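Local atomic coordinates of adenylate isopentenyltransferase (Humulus lupulus, PDB entry 3A8T), a protein that transfers an isopentenyl group from dimethylallyl diphosphate to ATP, ADP or AMP in the biosynthesis of cytokinins in hop. Residues R107-P112 / T224-R229; I143-L146 / R150-S153. All blocks are in the same frame, centred on the assembly; numbering follows the deposited sequence.

Contact 1. Residues R107-P112 / T224-R229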
loop_
_atom_site.group_PDB
_atom_site.type_symbol
_atom_site.label_atom_id
_atom_site.label_comp_id
_atom_site.label_asym_id
_atom_site.label_seq_id
_atom_site.Cartn_x
_atom_site.Cartn_y
_atom_site.Cartn_z
ATOM N N ARG A 107 -11.992 -15.368 6.224
ATOM C CA ARG A 107 -11.453 -15.846 7.509
ATOM C C ARG A 107 -11.122 -14.809 8.608
ATOM O O ARG A 107 -10.538 -15.168 9.642
ATOM C CB ARG A 107 -10.207 -16.709 7.296
ATOM C CG ARG A 107 -10.430 -17.856 6.359
ATOM C CD ARG A 107 -9.368 -18.917 6.524
ATOM N NE ARG A 107 -9.201 -19.626 5.271
ATOM C CZ ARG A 107 -10.231 -20.044 4.537
ATOM N NH1 ARG A 107 -11.486 -19.825 4.958
ATOM N NH2 ARG A 107 -10.014 -20.627 3.358
ATOM N N GLY A 108 -11.517 -13.551 8.388
ATOM C CA GLY A 108 -11.263 -12.492 9.358
ATOM C C GLY A 108 -9.970 -11.694 9.169
ATOM O O GLY A 108 -9.276 -11.776 8.162
ATOM N N GLU A 109 -9.618 -10.926 10.176
ATOM C CA GLU A 109 -8.438 -10.125 10.056
ATOM C C GLU A 109 -7.127 -10.911 10.229
ATOM O O GLU A 109 -7.038 -11.843 11.012
ATOM C CB GLU A 109 -8.525 -8.975 11.061
ATOM C CG GLU A 109 -7.748 -7.753 10.617
ATOM C CD GLU A 109 -8.171 -6.456 11.325
ATOM O OE1 GLU A 109 -9.303 -5.949 11.093
ATOM O OE2 GLU A 109 -7.338 -5.947 12.125
ATOM N N LEU A 110 -6.124 -10.539 9.448
ATOM C CA LEU A 110 -4.809 -11.143 9.574
ATOM C C LEU A 110 -4.201 -10.256 10.609
ATOM O O LEU A 110 -3.841 -9.140 10.299
ATOM C CB LEU A 110 -3.958 -10.986 8.314
ATOM C CG LEU A 110 -2.612 -11.699 8.563
ATOM C CD1 LEU A 110 -2.903 -13.207 8.572
ATOM C CD2 LEU A 110 -1.536 -11.364 7.529
ATOM N N THR A 111 -4.094 -10.730 11.837
ATOM C CA THR A 111 -3.519 -9.900 12.883
ATOM C C THR A 111 -2.031 -9.695 12.683
ATOM O O THR A 111 -1.396 -10.416 11.950
ATOM C CB THR A 111 -3.659 -10.544 14.237
ATOM O OG1 THR A 111 -2.755 -11.679 14.292
ATOM C CG2 THR A 111 -5.152 -10.962 14.506
ATOM N N PRO A 112 -1.464 -8.690 13.352
ATOM C CA PRO A 112 -0.037 -8.362 13.281
ATOM C C PRO A 112 0.811 -9.531 13.780
ATOM O O PRO A 112 1.966 -9.721 13.358
ATOM C CB PRO A 112 0.069 -7.148 14.174
ATOM C CG PRO A 112 -1.294 -6.536 14.012
ATOM C CD PRO A 112 -2.193 -7.668 14.110
ATOM N N THR A 224 -12.910 1.046 12.618
ATOM C CA THR A 224 -13.393 -0.097 13.379
ATOM C C THR A 224 -13.951 -1.218 12.558
ATOM O O THR A 224 -14.510 -2.142 13.104
ATOM C CB THR A 224 -14.459 0.324 14.427
ATOM O OG1 THR A 224 -15.453 1.168 13.828
ATOM C CG2 THR A 224 -13.807 1.045 15.509
ATOM N N ARG A 225 -13.845 -1.131 11.240
ATOM C CA ARG A 225 -14.323 -2.235 10.435
ATOM C C ARG A 225 -13.285 -3.337 10.601
ATOM O O ARG A 225 -12.266 -3.158 11.293
ATOM C CB ARG A 225 -14.518 -1.822 8.996
ATOM C CG ARG A 225 -15.881 -1.183 8.818
ATOM C CD ARG A 225 -16.020 -0.076 7.695
ATOM N NE ARG A 225 -16.109 -0.660 6.372
ATOM C CZ ARG A 225 -17.153 -0.624 5.542
ATOM N NH1 ARG A 225 -18.304 -0.007 5.828
ATOM N NH2 ARG A 225 -17.033 -1.278 4.400
ATOM N N THR A 226 -13.556 -4.499 10.035
ATOM C CA THR A 226 -12.611 -5.569 10.176
ATOM C C THR A 226 -12.094 -6.086 8.831
ATOM O O THR A 226 -12.854 -6.267 7.891
ATOM C CB THR A 226 -13.218 -6.733 11.033
ATOM O OG1 THR A 226 -12.318 -7.855 11.031
ATOM C CG2 THR A 226 -14.529 -7.182 10.452
ATOM N N GLY A 227 -10.771 -6.278 8.769
ATOM C CA GLY A 227 -10.097 -6.825 7.601
ATOM C C GLY A 227 -10.171 -5.994 6.313
ATOM O O GLY A 227 -10.126 -4.735 6.354
ATOM N N LEU A 228 -10.273 -6.714 5.186
ATOM C CA LEU A 228 -10.378 -6.094 3.861
ATOM C C LEU A 228 -11.502 -5.046 3.791
ATOM O O LEU A 228 -11.453 -4.137 2.990
ATOM C CB LEU A 228 -10.603 -7.152 2.776
ATOM C CG LEU A 228 -10.591 -6.586 1.346
ATOM C CD1 LEU A 228 -9.278 -5.927 1.125
ATOM C CD2 LEU A 228 -10.775 -7.635 0.292
ATOM N N ARG A 229 -12.511 -5.161 4.649
ATOM C CA ARG A 229 -13.587 -4.193 4.595
ATOM C C ARG A 229 -13.157 -2.813 5.146
ATOM O O ARG A 229 -13.905 -1.861 5.072
ATOM C CB ARG A 229 -14.845 -4.760 5.282
ATOM C CG ARG A 229 -15.409 -5.916 4.516
ATOM C CD ARG A 229 -16.833 -6.285 4.912
ATOM N NE ARG A 229 -17.731 -5.142 4.856
ATOM C CZ ARG A 229 -18.221 -4.592 3.740
ATOM N NH1 ARG A 229 -17.938 -5.083 2.529
ATOM N NH2 ARG A 229 -18.915 -3.466 3.834
HETATM O O HOH W 1 -10.772 -9.584 5.943
#
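E109 reaches across to G227 and accepts a hydrogen bond from its backbone N-H. G227 N lies 2.8 Å from E109 OE1, and the N-H...O angle of 168° makes the bond nearly straight. The amide meets OE1 on its anti side, 21° out of the carboxylate plane. The E109 chain gets there by being extended: CG is anti to the backbone N (chi1 -153°) and the rest runs straight on. On the way CG passes alongside the glycine, 3.9 Å from G227 CA. T226 comes next to the same oxygen, its CA 3.5 Å from E109 OE1, with no hydrogen bond from its hydroxyl. The two backbones are closest at E109 and G227.

A water spans the gap beside this bond. It accepts from L228 N at 3.0 Å and gives a weak bond to G108 O. G108 and G227 both have positive phi, which suits glycine.

Behind G227 the loop is held by its own arginines. R225 grips the carbonyl of R229 side-on, with NE 2.8 Å from R229 O and NH2 further off. Both arginines also form salt bridges to D238.

The E109 side chain also touches K230, an ATP-binding residue. The contact joins two loops beside the nucleotide site. One follows strand 97-98 and leads through the N-cap residue T111 into helix 112-128. The other follows helix 203-210 and leads to helix 234-243.

Contact 2. Residues I143-L146 / R150-S153; sequences IHAL and RFDS
F151 presents one ring face to the methyl group of A145 and its edge to the imidazole of H144. A145 CB sits 3.8 Å from the centroid of the F151 ring, 25° off the ring normal. This is a CH-pi contact, offset toward the rim on the side of CE1 and CZ. The nearest ring atom is F151 CE1, 3.5 Å from A145 CB. F151 CE1 also packs on the alanine backbone, 3.5 Å from A145 CA.

H144 comes in at the edge of the phenyl ring, with H144 CE1 3.6 Å from F151 CE1. The two ring planes are turned by 65° and their centroids are 5.8 Å apart, an oblique aromatic pair. The side chains cross at about a right angle. In F151, CG is anti to the backbone N (chi1 -175°), which turns the phenyl ring back toward the helix.

The contact is a local fold-back: the chain leaves helix 140-147 of the parallel-sheet, P-loop NTPase-like core and lays F151 against that helix's last turn. The loop bends again at D152, the centre of an inverse gamma turn. This brings S153 N over the other face of the phenyl ring, 4.0 Å above its plane. Helix 112-128 adds to the packing: R116 touches F151 and donates from NH1 to A145 O. On the inner side of helix 140-147, I143 and L146 pack on L135 of strand 132-136.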
loop_
_atom_site.group_PDB
_atom_site.type_symbol
_atom_site.label_atom_id
_atom_site.label_comp_id
_atom_site.label_asym_id
_atom_site.label_seq_id
_atom_site.Cartn_x
_atom_site.Cartn_y
_atom_site.Cartn_z
ATOM N N ILE A 143 5.098 -3.902 9.861
ATOM C CA ILE A 143 6.538 -3.820 9.793
ATOM C C ILE A 143 7.140 -3.998 11.199
ATOM O O ILE A 143 8.091 -4.754 11.389
ATOM C CB ILE A 143 6.987 -2.483 9.235
ATOM C CG1 ILE A 143 6.582 -2.348 7.757
ATOM C CG2 ILE A 143 8.480 -2.361 9.363
ATOM C CD1 ILE A 143 6.521 -0.875 7.233
ATOM N N HIS A 144 6.596 -3.299 12.180
ATOM C CA HIS A 144 7.085 -3.401 13.566
ATOM C C HIS A 144 6.885 -4.786 14.191
ATOM O O HIS A 144 7.807 -5.354 14.762
ATOM C CB HIS A 144 6.438 -2.291 14.431
ATOM C CG HIS A 144 6.314 -2.634 15.880
ATOM N ND1 HIS A 144 5.268 -3.392 16.380
ATOM C CD2 HIS A 144 7.111 -2.358 16.937
ATOM C CE1 HIS A 144 5.427 -3.573 17.677
ATOM N NE2 HIS A 144 6.538 -2.957 18.039
ATOM N N ALA A 145 5.688 -5.338 14.080
ATOM C CA ALA A 145 5.432 -6.655 14.627
ATOM C C ALA A 145 6.472 -7.650 14.111
ATOM O O ALA A 145 7.027 -8.432 14.885
ATOM C CB ALA A 145 4.043 -7.133 14.240
ATOM N N LEU A 146 6.731 -7.605 12.809
ATOM C CA LEU A 146 7.670 -8.518 12.202
ATOM C C LEU A 146 9.114 -8.325 12.600
ATOM O O LEU A 146 9.790 -9.296 12.881
ATOM C CB LEU A 146 7.588 -8.451 10.678
ATOM C CG LEU A 146 8.712 -9.213 9.950
ATOM C CD1 LEU A 146 8.484 -10.729 10.089
ATOM C CD2 LEU A 146 8.720 -8.847 8.505
ATOM N N ARG A 150 11.199 -9.077 20.498
ATOM C CA ARG A 150 10.136 -9.710 21.255
ATOM C C ARG A 150 8.866 -8.954 20.899
ATOM O O ARG A 150 8.773 -7.744 21.070
ATOM C CB ARG A 150 10.398 -9.668 22.771
ATOM C CG ARG A 150 11.427 -10.677 23.278
ATOM C CD ARG A 150 10.986 -11.305 24.617
ATOM N NE ARG A 150 9.767 -12.123 24.440
ATOM C CZ ARG A 150 9.527 -13.303 25.028
ATOM N NH1 ARG A 150 10.424 -13.839 25.854
ATOM N NH2 ARG A 150 8.392 -13.952 24.773
ATOM N N PHE A 151 7.884 -9.665 20.380
ATOM C CA PHE A 151 6.690 -8.972 20.003
ATOM C C PHE A 151 5.726 -8.829 21.156
ATOM O O PHE A 151 5.435 -9.798 21.849
ATOM C CB PHE A 151 6.007 -9.654 18.815
ATOM C CG PHE A 151 4.819 -8.887 18.304
ATOM C CD1 PHE A 151 4.903 -7.515 18.110
ATOM C CD2 PHE A 151 3.598 -9.514 18.097
ATOM C CE1 PHE A 151 3.789 -6.786 17.731
ATOM C CE2 PHE A 151 2.491 -8.783 17.718
ATOM C CZ PHE A 151 2.584 -7.423 17.539
ATOM N N ASP A 152 5.239 -7.605 21.358
ATOM C CA ASP A 152 4.274 -7.318 22.414
ATOM C C ASP A 152 2.925 -7.609 21.798
ATOM O O ASP A 152 2.280 -6.739 21.221
ATOM C CB ASP A 152 4.344 -5.854 22.829
ATOM C CG ASP A 152 3.678 -5.589 24.183
ATOM O OD1 ASP A 152 2.729 -6.337 24.571
ATOM O OD2 ASP A 152 4.109 -4.610 24.850
ATOM N N SER A 153 2.544 -8.873 21.910
ATOM C CA SER A 153 1.298 -9.403 21.379
ATOM C C SER A 153 0.174 -8.428 21.686
ATOM O O SER A 153 -0.405 -7.820 20.786
ATOM C CB SER A 153 1.042 -10.771 22.020
ATOM O OG SER A 153 2.287 -11.432 22.281
#

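Overall arrangement
Both segments of contact 2 fall within the 111 residues that separate the two segments of contact 1, and the centres of the two contacts are about 17 Å apart. They meet at P112, the first residue of helix 112-128: P112 O is 3.4 Å from A145 CB, and P112 CB is 4.2 Å from F151 CZ. L110 and P112 also pack on F142 of helix 140-147. Both contacts lie near the ATP site. The E109 side chain is about 7 Å from the bound nucleotide and about 5 Å from the side chain of the ATP-binding K73. The H144 side chain is about 8 Å from ATP and about 6 Å from that of N140, another ATP-binding residue.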